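Local coordinates for ethanolamine kinase Pv091845 (Plasmodium vivax, PDB 2QG7), which probably catalyses the phosphorylation of ethanolamine, the first of three steps from ethanolamine to the membrane lipid phosphatidylethanolamine, at residues 235-240 with 414-419; 286-291 with 407-412; 374-379 with 443-448; 423-428 with 439-444. One frame throughout, in Å; residues are numbered along the deposited sequence.

Interaction 1 (235-240 with 414-419)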
# COMPACT_ATOMS: atom_id res chain seq x y z
N PHE D 235 16.74 -2.46 -24.73
CA PHE D 235 16.74 -3.68 -23.92
C PHE D 235 15.48 -3.74 -23.02
O PHE D 235 15.29 -4.72 -22.29
CB PHE D 235 17.99 -3.72 -23.06
CG PHE D 235 19.18 -4.36 -23.72
CD1 PHE D 235 19.89 -5.36 -23.08
CD2 PHE D 235 19.61 -3.95 -24.97
CE1 PHE D 235 21.01 -5.94 -23.69
CE2 PHE D 235 20.71 -4.55 -25.58
CZ PHE D 235 21.40 -5.53 -24.93
N LEU D 236 14.65 -2.71 -23.10
CA LEU D 236 13.54 -2.50 -22.21
C LEU D 236 12.40 -3.49 -22.39
O LEU D 236 11.93 -4.09 -21.42
CB LEU D 236 13.03 -1.05 -22.35
CG LEU D 236 11.79 -0.51 -21.66
CD1 LEU D 236 11.78 -0.76 -20.12
CD2 LEU D 236 11.70 0.98 -21.97
N TRP D 237 11.98 -3.66 -23.64
CA TRP D 237 10.83 -4.50 -23.96
C TRP D 237 11.16 -5.97 -23.88
O TRP D 237 10.31 -6.77 -23.56
CB TRP D 237 10.28 -4.13 -25.34
CG TRP D 237 10.22 -2.68 -25.50
CD1 TRP D 237 11.04 -1.91 -26.27
CD2 TRP D 237 9.32 -1.78 -24.83
NE1 TRP D 237 10.70 -0.59 -26.15
CE2 TRP D 237 9.65 -0.48 -25.27
CE3 TRP D 237 8.27 -1.94 -23.91
CZ2 TRP D 237 8.98 0.65 -24.83
CZ3 TRP D 237 7.60 -0.83 -23.49
CH2 TRP D 237 7.95 0.46 -23.94
N ASN D 238 12.40 -6.31 -24.19
CA ASN D 238 12.91 -7.65 -23.95
C ASN D 238 12.85 -8.00 -22.46
O ASN D 238 12.63 -9.16 -22.12
CB ASN D 238 14.37 -7.71 -24.42
CG ASN D 238 14.97 -9.12 -24.30
OD1 ASN D 238 14.72 -10.00 -25.15
ND2 ASN D 238 15.79 -9.33 -23.25
N THR D 239 13.09 -7.02 -21.60
CA THR D 239 13.14 -7.20 -20.14
C THR D 239 11.73 -7.29 -19.57
O THR D 239 11.44 -8.19 -18.78
CB THR D 239 13.93 -6.08 -19.44
OG1 THR D 239 15.26 -6.05 -19.97
CG2 THR D 239 14.04 -6.32 -17.96
N ILE D 240 10.86 -6.36 -19.99
CA ILE D 240 9.45 -6.39 -19.58
C ILE D 240 8.75 -7.69 -19.98
O ILE D 240 8.06 -8.29 -19.17
CB ILE D 240 8.66 -5.15 -20.10
CG1 ILE D 240 9.26 -3.87 -19.55
CG2 ILE D 240 7.19 -5.23 -19.68
CD1 ILE D 240 8.55 -2.63 -20.03
N TYR D 414 6.14 6.67 -17.73
CA TYR D 414 5.70 6.58 -16.36
C TYR D 414 5.02 5.22 -16.07
O TYR D 414 5.41 4.48 -15.13
CB TYR D 414 4.74 7.70 -16.10
CG TYR D 414 5.35 8.98 -15.63
CD1 TYR D 414 5.68 9.16 -14.28
CD2 TYR D 414 5.56 10.06 -16.53
CE1 TYR D 414 6.21 10.34 -13.82
CE2 TYR D 414 6.10 11.27 -16.07
CZ TYR D 414 6.41 11.39 -14.72
OH TYR D 414 6.94 12.55 -14.23
N ILE D 415 4.02 4.91 -16.90
CA ILE D 415 3.32 3.62 -16.86
C ILE D 415 4.20 2.44 -17.19
O ILE D 415 4.03 1.35 -16.64
CB ILE D 415 2.10 3.58 -17.82
CG1 ILE D 415 1.05 4.63 -17.39
CG2 ILE D 415 1.44 2.18 -17.77
CD1 ILE D 415 0.20 5.02 -18.60
N CYS D 416 5.11 2.65 -18.10
CA CYS D 416 6.09 1.63 -18.49
C CYS D 416 7.03 1.22 -17.29
O CYS D 416 7.34 0.06 -17.05
CB CYS D 416 6.92 2.21 -19.66
SG CYS D 416 8.08 1.05 -20.29
N SER D 417 7.47 2.23 -16.56
CA SER D 417 8.22 2.06 -15.34
C SER D 417 7.40 1.34 -14.23
O SER D 417 7.95 0.50 -13.52
CB SER D 417 8.62 3.47 -14.87
OG SER D 417 9.16 3.42 -13.59
N HIS D 418 6.11 1.65 -14.10
CA HIS D 418 5.21 0.89 -13.21
C HIS D 418 5.09 -0.60 -13.54
O HIS D 418 5.14 -1.44 -12.66
CB HIS D 418 3.81 1.52 -13.20
CG HIS D 418 3.76 2.87 -12.58
ND1 HIS D 418 4.38 3.15 -11.38
CD2 HIS D 418 3.18 4.01 -13.00
CE1 HIS D 418 4.15 4.42 -11.06
NE2 HIS D 418 3.43 4.97 -12.03
N ILE D 419 4.90 -0.92 -14.81
CA ILE D 419 4.78 -2.29 -15.22
C ILE D 419 6.07 -3.06 -15.02
O ILE D 419 6.07 -4.18 -14.51
CB ILE D 419 4.27 -2.39 -16.68
CG1 ILE D 419 2.85 -1.80 -16.75
CG2 ILE D 419 4.31 -3.83 -17.17
CD1 ILE D 419 2.26 -1.56 -18.18
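A single sulfur atom carries most of this helix-helix contact: SG of C416 sits where three side chains of the opposite helix converge. The axes of 236-240 and 414-419 stay 11.3 Å apart at closest approach and run at 38° to each other, so the backbones are well separated and side chains must bridge the gap. C416 reaches out with SG anti to its backbone N (chi1 -177°). W237 meets it with the far corner of its six-membered ring, CH2 lying 3.7 Å from C416 SG, and the sulfur stands oblique to the ring, 49° off the normal, in a Cys sulfur-aromatic contact. I240, extended along CG1, brings its CD1 tip to 3.7 Å from C416 SG, while the branched end of L236 adds CD2 at 4.0 Å from the same sulfur. L236 also lays its CG over the centre of the W237 ring, within its own turn of helix. One turn further along, the CG2 methyls of I240 and I419 meet at 4.1 Å, the two side chains crossing at about a right angle. The indole N-H is held by a residue beyond the two helices, W237 NE1 being hydrogen-bonded to E359 OE2, and V279 and Y362 also touch C416. All the touching residues are buried, and the cluster is hydrophobic core between helices 236-251 and 413-430, in the helical lobe of a protein-kinase-like fold.

Interaction 2 (286-291 with 407-412)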
# COMPACT_ATOMS: atom_id res chain seq x y z
N GLU D 286 6.92 7.73 -29.54
CA GLU D 286 7.58 8.97 -29.10
C GLU D 286 8.99 9.08 -29.68
O GLU D 286 9.58 10.12 -29.60
CB GLU D 286 7.60 9.09 -27.57
CG GLU D 286 6.27 9.10 -26.89
CD GLU D 286 5.46 10.36 -27.11
OE1 GLU D 286 4.23 10.29 -26.87
OE2 GLU D 286 6.01 11.43 -27.50
N ASN D 287 9.50 7.99 -30.28
CA ASN D 287 10.88 7.87 -30.79
C ASN D 287 11.91 8.51 -29.83
O ASN D 287 12.42 9.66 -30.06
CB ASN D 287 11.05 8.41 -32.23
CG ASN D 287 10.55 7.42 -33.30
OD1 ASN D 287 9.32 7.18 -33.45
ND2 ASN D 287 11.51 6.87 -34.09
N SER D 288 12.19 7.79 -28.75
CA SER D 288 13.14 8.25 -27.77
C SER D 288 14.46 7.58 -28.08
O SER D 288 14.53 6.35 -28.21
CB SER D 288 12.66 7.96 -26.34
OG SER D 288 13.53 8.52 -25.37
N PRO D 289 15.53 8.40 -28.21
CA PRO D 289 16.87 7.88 -28.48
C PRO D 289 17.31 6.83 -27.45
O PRO D 289 17.20 7.06 -26.25
CB PRO D 289 17.75 9.12 -28.38
CG PRO D 289 16.78 10.28 -28.55
CD PRO D 289 15.50 9.86 -28.03
N ILE D 290 17.78 5.69 -27.94
CA ILE D 290 18.32 4.60 -27.14
C ILE D 290 19.72 5.00 -26.66
O ILE D 290 20.62 5.21 -27.47
CB ILE D 290 18.41 3.28 -27.95
CG1 ILE D 290 17.14 3.08 -28.82
CG2 ILE D 290 18.68 2.11 -27.08
CD1 ILE D 290 15.84 3.06 -28.08
N VAL D 291 19.87 5.15 -25.34
CA VAL D 291 21.12 5.56 -24.71
C VAL D 291 21.50 4.56 -23.64
O VAL D 291 20.75 3.61 -23.36
CB VAL D 291 21.04 7.00 -24.15
CG1 VAL D 291 20.66 7.97 -25.28
CG2 VAL D 291 20.03 7.11 -23.06
N ILE D 407 9.60 16.78 -22.34
CA ILE D 407 8.45 16.63 -21.45
C ILE D 407 7.36 15.68 -22.02
O ILE D 407 6.98 14.71 -21.36
CB ILE D 407 7.87 18.01 -21.02
CG1 ILE D 407 8.87 18.75 -20.13
CG2 ILE D 407 6.61 17.83 -20.24
CD1 ILE D 407 8.33 20.11 -19.59
N ARG D 408 6.92 15.93 -23.25
CA ARG D 408 5.98 15.07 -23.95
C ARG D 408 6.47 13.63 -24.11
O ARG D 408 5.67 12.69 -24.05
CB ARG D 408 5.69 15.65 -25.37
CG ARG D 408 4.82 16.92 -25.42
CD ARG D 408 3.36 16.57 -25.74
NE ARG D 408 3.21 16.01 -27.10
CZ ARG D 408 2.03 15.80 -27.70
NH1 ARG D 408 1.99 15.29 -28.93
NH2 ARG D 408 0.88 16.10 -27.07
N GLU D 409 7.77 13.49 -24.38
CA GLU D 409 8.39 12.21 -24.72
C GLU D 409 8.40 11.23 -23.54
O GLU D 409 8.33 10.01 -23.74
CB GLU D 409 9.82 12.47 -25.17
CG GLU D 409 10.47 11.33 -25.92
CD GLU D 409 11.96 11.66 -26.21
OE1 GLU D 409 12.20 12.60 -27.02
OE2 GLU D 409 12.88 10.97 -25.68
N ILE D 410 8.52 11.78 -22.32
CA ILE D 410 8.73 10.93 -21.12
C ILE D 410 7.42 10.41 -20.55
O ILE D 410 7.40 9.48 -19.73
CB ILE D 410 9.55 11.64 -19.99
CG1 ILE D 410 8.81 12.86 -19.44
CG2 ILE D 410 10.94 12.02 -20.49
CD1 ILE D 410 9.27 13.30 -18.06
N GLN D 411 6.33 11.00 -21.03
CA GLN D 411 5.00 10.93 -20.41
C GLN D 411 4.37 9.51 -20.37
O GLN D 411 3.90 9.08 -19.33
CB GLN D 411 4.09 12.00 -21.05
CG GLN D 411 3.26 12.76 -20.09
CD GLN D 411 4.05 13.55 -19.11
OE1 GLN D 411 3.68 13.65 -17.93
NE2 GLN D 411 5.12 14.16 -19.58
N PRO D 412 4.42 8.75 -21.48
CA PRO D 412 3.94 7.37 -21.36
C PRO D 412 4.92 6.37 -20.69
O PRO D 412 4.55 5.20 -20.50
CB PRO D 412 3.78 6.95 -22.83
CG PRO D 412 4.78 7.80 -23.59
CD PRO D 412 4.85 9.10 -22.85
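The segments come closest just after one helix, the CA atoms of E286 and E409 (on helix 400-410) being 5.5 Å apart. N287 leaves helical geometry with a positive phi of 41°, and the chain then extends through S288 and P289 into the strand that begins at I290. Across from it, E409 has CG anti to the backbone N, and its chain, extended beyond CG, carries the carboxylate to S288. There S288 OG donates to E409 OE2 at 2.6 Å, arriving from above the carboxylate plane, 31° out of it. The same oxygen forms a salt bridge with R360, and S288 OG is also bonded to A361 N, so the buried acid is gripped at the start of helix 360-369, a setting likely to keep it ionised. The contact thus ties helix 400-410 to the turn that leads into the two-stranded antiparallel pairing of 290-293 with 356-359, within the helical lobe of the kinase fold. P289 edges in with CD 3.7 Å from E409 OE2. E286 covers the other flank. With CG beside the backbone N (chi1 -60°), it sets CG 3.8 Å from P412 CG, the two crossing obliquely, while CB lies 4.0 Å from E409 CG. The bend at chi2 then carries the E286 carboxylate alongside the helix backbone, OE2 standing 3.7 Å from E409 CA.

Interaction 3 (374-379 with 443-448)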
# COMPACT_ATOMS: atom_id res chain seq x y z
N PHE D 374 9.64 4.11 -1.98
CA PHE D 374 9.07 2.75 -1.87
C PHE D 374 7.67 2.77 -1.28
O PHE D 374 6.93 1.82 -1.42
CB PHE D 374 9.99 1.84 -1.05
CG PHE D 374 11.19 1.35 -1.82
CD1 PHE D 374 11.03 0.54 -2.94
CD2 PHE D 374 12.48 1.70 -1.42
CE1 PHE D 374 12.13 0.05 -3.64
CE2 PHE D 374 13.59 1.24 -2.13
CZ PHE D 374 13.41 0.40 -3.23
N ASN D 375 7.31 3.86 -0.62
CA ASN D 375 6.00 4.02 -0.04
C ASN D 375 4.95 4.39 -1.06
O ASN D 375 3.75 4.38 -0.78
CB ASN D 375 6.06 5.08 1.09
CG ASN D 375 4.85 5.03 2.00
OD1 ASN D 375 4.02 5.98 2.05
ND2 ASN D 375 4.68 3.90 2.68
N CYS D 376 5.39 4.74 -2.25
CA CYS D 376 4.53 5.04 -3.41
C CYS D 376 3.55 6.19 -3.19
O CYS D 376 2.38 6.15 -3.57
CB CYS D 376 3.86 3.77 -3.88
SG CYS D 376 4.94 2.46 -4.41
N ASP D 377 4.02 7.25 -2.55
CA ASP D 377 3.23 8.47 -2.40
C ASP D 377 3.19 9.24 -3.72
O ASP D 377 4.01 10.11 -3.92
CB ASP D 377 3.79 9.32 -1.28
CG ASP D 377 3.71 8.61 0.07
OD1 ASP D 377 2.59 8.15 0.42
OD2 ASP D 377 4.74 8.52 0.79
N TRP D 378 2.25 8.91 -4.61
CA TRP D 378 2.28 9.34 -6.01
C TRP D 378 2.12 10.83 -6.23
O TRP D 378 2.44 11.35 -7.30
CB TRP D 378 1.27 8.59 -6.83
CG TRP D 378 1.48 7.12 -6.90
CD1 TRP D 378 0.55 6.15 -6.70
CD2 TRP D 378 2.71 6.43 -7.22
NE1 TRP D 378 1.10 4.90 -6.87
CE2 TRP D 378 2.43 5.04 -7.17
CE3 TRP D 378 4.02 6.84 -7.53
CZ2 TRP D 378 3.40 4.07 -7.42
CZ3 TRP D 378 4.96 5.89 -7.76
CH2 TRP D 378 4.66 4.52 -7.71
N ASP D 379 1.63 11.53 -5.21
CA ASP D 379 1.48 12.98 -5.27
C ASP D 379 2.84 13.73 -5.18
O ASP D 379 2.92 14.95 -5.37
CB ASP D 379 0.50 13.45 -4.18
CG ASP D 379 0.92 12.98 -2.77
OD1 ASP D 379 1.26 11.76 -2.57
OD2 ASP D 379 0.87 13.83 -1.84
N MET D 443 2.20 -5.12 -6.50
CA MET D 443 0.78 -4.90 -6.77
C MET D 443 0.45 -3.44 -6.76
O MET D 443 -0.38 -3.01 -7.51
CB MET D 443 -0.11 -5.64 -5.74
CG MET D 443 -0.07 -7.15 -5.87
SD MET D 443 -0.58 -7.70 -7.54
CE MET D 443 -2.31 -7.19 -7.59
N THR D 444 1.09 -2.69 -5.87
CA THR D 444 0.97 -1.25 -5.83
C THR D 444 1.50 -0.57 -7.11
O THR D 444 0.85 0.35 -7.61
CB THR D 444 1.69 -0.64 -4.60
OG1 THR D 444 1.26 -1.33 -3.41
CG2 THR D 444 1.39 0.85 -4.46
N ARG D 445 2.66 -1.04 -7.62
CA ARG D 445 3.19 -0.54 -8.91
C ARG D 445 2.26 -0.87 -10.07
O ARG D 445 2.01 -0.02 -10.89
CB ARG D 445 4.61 -1.06 -9.24
CG ARG D 445 5.70 -0.70 -8.28
CD ARG D 445 5.78 0.79 -7.99
NE ARG D 445 6.05 1.57 -9.21
CZ ARG D 445 7.27 1.84 -9.68
NH1 ARG D 445 7.37 2.56 -10.77
NH2 ARG D 445 8.39 1.42 -9.06
N LEU D 446 1.77 -2.11 -10.14
CA LEU D 446 0.82 -2.53 -11.16
C LEU D 446 -0.49 -1.79 -11.10
O LEU D 446 -1.07 -1.55 -12.14
CB LEU D 446 0.54 -4.02 -11.09
CG LEU D 446 1.64 -4.95 -11.65
CD1 LEU D 446 1.18 -6.42 -11.63
CD2 LEU D 446 2.13 -4.56 -13.08
N THR D 447 -0.95 -1.43 -9.89
CA THR D 447 -2.14 -0.61 -9.67
C THR D 447 -1.89 0.79 -10.25
O THR D 447 -2.78 1.36 -10.90
CB THR D 447 -2.51 -0.51 -8.13
OG1 THR D 447 -2.77 -1.82 -7.60
CG2 THR D 447 -3.73 0.31 -7.88
N ALA D 448 -0.70 1.35 -9.97
CA ALA D 448 -0.28 2.65 -10.50
C ALA D 448 -0.29 2.72 -12.02
O ALA D 448 -0.52 3.79 -12.56
CB ALA D 448 1.07 3.03 -9.96
O HOH W 1 -0.52 2.58 -6.67
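In the helical lobe of this kinase-like fold, the loop between helices 360-369 and 384-395 lies against helix 438-448, with an indole wedged at the junction. C376 and W378, on either side of an inverse gamma turn centred on D377, both direct their side chains at the helix. C376 packs CB 3.9 Å from the CG2 methyl of T444, and its SG is 4.0 Å from R445 CD. W378 meets the helix with the CH2 corner of its six-membered ring and with its N-H side. R445, bent at chi2 and chi3 (-53° and -61°), curls so that NE stands 3.6 Å from W378 CH2, close to the ring plane; the guanidinium is turned 59° from the indole and meets its edge rather than stacking on a face. A448 CB touches W378 CZ2 at 3.6 Å from an oblique direction. The polar edge of the indole is joined to the helix by a water in the ring plane, which accepts from W378 NE1 at 2.8 Å and donates to T444 O at 2.8 Å. Over one face, toward the rim, lies the carbonyl oxygen of C376, contributed by the loop itself. H418 and F454 make edge-to-face contacts with W378. R445 is held by hydrogen bonds from NE to H418 ND1 and from NH2 to Y441 OH. T444 OG1 turns back to N440 O, leaving its methyl for C376.

Interaction 4 (423-428 with 439-444)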
# COMPACT_ATOMS: atom_id res chain seq x y z
N LEU D 423 6.33 -6.19 -12.19
CA LEU D 423 6.55 -7.57 -12.56
C LEU D 423 7.84 -8.06 -11.96
O LEU D 423 7.93 -9.21 -11.57
CB LEU D 423 6.61 -7.73 -14.06
CG LEU D 423 5.44 -7.37 -14.96
CD1 LEU D 423 5.85 -7.48 -16.43
CD2 LEU D 423 4.16 -8.17 -14.62
N TRP D 424 8.85 -7.19 -11.89
CA TRP D 424 10.08 -7.52 -11.20
C TRP D 424 9.82 -7.88 -9.74
O TRP D 424 10.31 -8.89 -9.24
CB TRP D 424 11.05 -6.32 -11.26
CG TRP D 424 12.31 -6.52 -10.51
CD1 TRP D 424 13.44 -7.15 -10.96
CD2 TRP D 424 12.58 -6.11 -9.16
NE1 TRP D 424 14.41 -7.13 -9.98
CE2 TRP D 424 13.90 -6.52 -8.85
CE3 TRP D 424 11.82 -5.46 -8.17
CZ2 TRP D 424 14.48 -6.30 -7.60
CZ3 TRP D 424 12.38 -5.24 -6.95
CH2 TRP D 424 13.74 -5.64 -6.67
N SER D 425 9.08 -7.03 -9.06
CA SER D 425 8.78 -7.23 -7.65
C SER D 425 7.95 -8.49 -7.35
O SER D 425 8.19 -9.19 -6.39
CB SER D 425 8.10 -6.01 -7.07
OG SER D 425 8.21 -6.08 -5.66
N LEU D 426 7.00 -8.77 -8.21
CA LEU D 426 6.23 -9.99 -8.08
C LEU D 426 7.11 -11.23 -8.26
O LEU D 426 6.95 -12.22 -7.52
CB LEU D 426 5.05 -10.00 -9.07
CG LEU D 426 3.86 -9.12 -8.70
CD1 LEU D 426 2.78 -9.18 -9.81
CD2 LEU D 426 3.22 -9.49 -7.33
N LEU D 427 8.02 -11.21 -9.25
CA LEU D 427 8.96 -12.31 -9.50
C LEU D 427 9.88 -12.57 -8.34
O LEU D 427 10.21 -13.69 -8.06
CB LEU D 427 9.85 -12.00 -10.70
CG LEU D 427 9.59 -12.65 -12.06
CD1 LEU D 427 10.64 -12.07 -13.06
CD2 LEU D 427 9.71 -14.16 -11.96
N GLN D 428 10.30 -11.50 -7.69
CA GLN D 428 11.09 -11.58 -6.48
C GLN D 428 10.32 -12.16 -5.30
O GLN D 428 10.90 -12.85 -4.45
CB GLN D 428 11.64 -10.19 -6.14
CG GLN D 428 12.50 -9.62 -7.23
CD GLN D 428 13.90 -10.19 -7.24
OE1 GLN D 428 14.82 -9.58 -6.71
NE2 GLN D 428 14.08 -11.36 -7.85
N ILE D 439 5.44 -8.56 -2.81
CA ILE D 439 4.10 -8.77 -3.38
C ILE D 439 3.24 -7.50 -3.36
O ILE D 439 2.63 -7.15 -4.37
CB ILE D 439 3.32 -9.88 -2.62
CG1 ILE D 439 4.13 -11.19 -2.58
CG2 ILE D 439 1.88 -10.03 -3.17
CD1 ILE D 439 4.49 -11.79 -3.94
N ASN D 440 3.19 -6.85 -2.21
CA ASN D 440 2.44 -5.66 -2.02
C ASN D 440 3.04 -4.50 -2.82
O ASN D 440 2.29 -3.66 -3.37
CB ASN D 440 2.40 -5.30 -0.52
CG ASN D 440 1.23 -5.97 0.22
OD1 ASN D 440 1.42 -6.68 1.21
ND2 ASN D 440 0.02 -5.74 -0.28
N TYR D 441 4.37 -4.42 -2.83
CA TYR D 441 5.04 -3.39 -3.58
C TYR D 441 4.80 -3.60 -5.06
O TYR D 441 4.55 -2.63 -5.75
CB TYR D 441 6.55 -3.32 -3.29
CG TYR D 441 7.27 -2.27 -4.12
CD1 TYR D 441 7.17 -0.92 -3.79
CD2 TYR D 441 8.03 -2.63 -5.24
CE1 TYR D 441 7.82 0.04 -4.54
CE2 TYR D 441 8.67 -1.66 -6.00
CZ TYR D 441 8.58 -0.34 -5.63
OH TYR D 441 9.22 0.65 -6.39
N GLY D 442 4.86 -4.85 -5.51
CA GLY D 442 4.58 -5.24 -6.91
C GLY D 442 3.18 -4.89 -7.38
O GLY D 442 2.98 -4.40 -8.50
N MET D 443 2.20 -5.12 -6.50
CA MET D 443 0.78 -4.90 -6.77
C MET D 443 0.45 -3.44 -6.76
O MET D 443 -0.38 -3.01 -7.51
CB MET D 443 -0.11 -5.64 -5.74
CG MET D 443 -0.07 -7.15 -5.87
SD MET D 443 -0.58 -7.70 -7.54
CE MET D 443 -2.31 -7.19 -7.59
N THR D 444 1.09 -2.69 -5.87
CA THR D 444 0.97 -1.25 -5.83
C THR D 444 1.50 -0.57 -7.11
O THR D 444 0.85 0.35 -7.61
CB THR D 444 1.69 -0.64 -4.60
OG1 THR D 444 1.26 -1.33 -3.41
CG2 THR D 444 1.39 0.85 -4.46
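The Y441 ring is approached at its edge by S425, whose CB lies in the ring plane and whose OG is 3.5 Å from Y441 CD2. Two further rings, F374 and F436, meet Y441 edge-to-face. The other flat group, W424, carries Q428 CG over the centre of one face, 3.7 Å above the plane, a contact made along its own helix. With CG anti to the backbone N (chi1 178°), Y441 slants past the interface, and its hydroxyl is bonded to R445 NH2. Between the helices the backbones come very near: their axes approach to 7.5 Å with an angle of 159°, and the CA atoms of S425 and G442 are 4.7 Å apart. Two small residues make this possible. S425 CB rests 3.6 Å from G442 CA, and G442 has no side chain to hold the helices apart. S425 OG, anti to its own backbone N, is hydrogen-bonded to F438 O, which satisfies the buried hydroxyl near the start of the second helix. L426 fills the flank beyond G442. Its CD2 lies over the backbone, 3.8 Å from I439 O, and touches two side chains, with I439 CD1 at 4.3 Å and M443 SD at 4.2 Å. I439 and M443 also pack on T447 of the second subunit. The arrangement is that of a tightly packed antiparallel helical hairpin, helices 413-430 and 438-448 joined by a short connection, with its second helix at the dimer interface.

In the fold
Helix 413-430 serves interactions 1 and 4, their centres about 14 Å apart. Interaction 2, its centre about 13 Å from that of interaction 1, is nested inside the loop interaction 1 closes; it takes one segment from helix 400-410, the other from the entry to strand 290-293. Interaction 3 alternates along the chain with interactions 1 and 2, and interaction 4 opens only after both have closed. Interactions 3 and 4 share M443 and T444 of helix 438-448, centres about 11 Å apart. H418 links interaction 1 to interaction 3 through R445 and W378. Interactions 2 and 4 have centres about 25 Å apart. All four lie in the helical lobe, whose hairpin, in interactions 3 and 4, touches the second subunit.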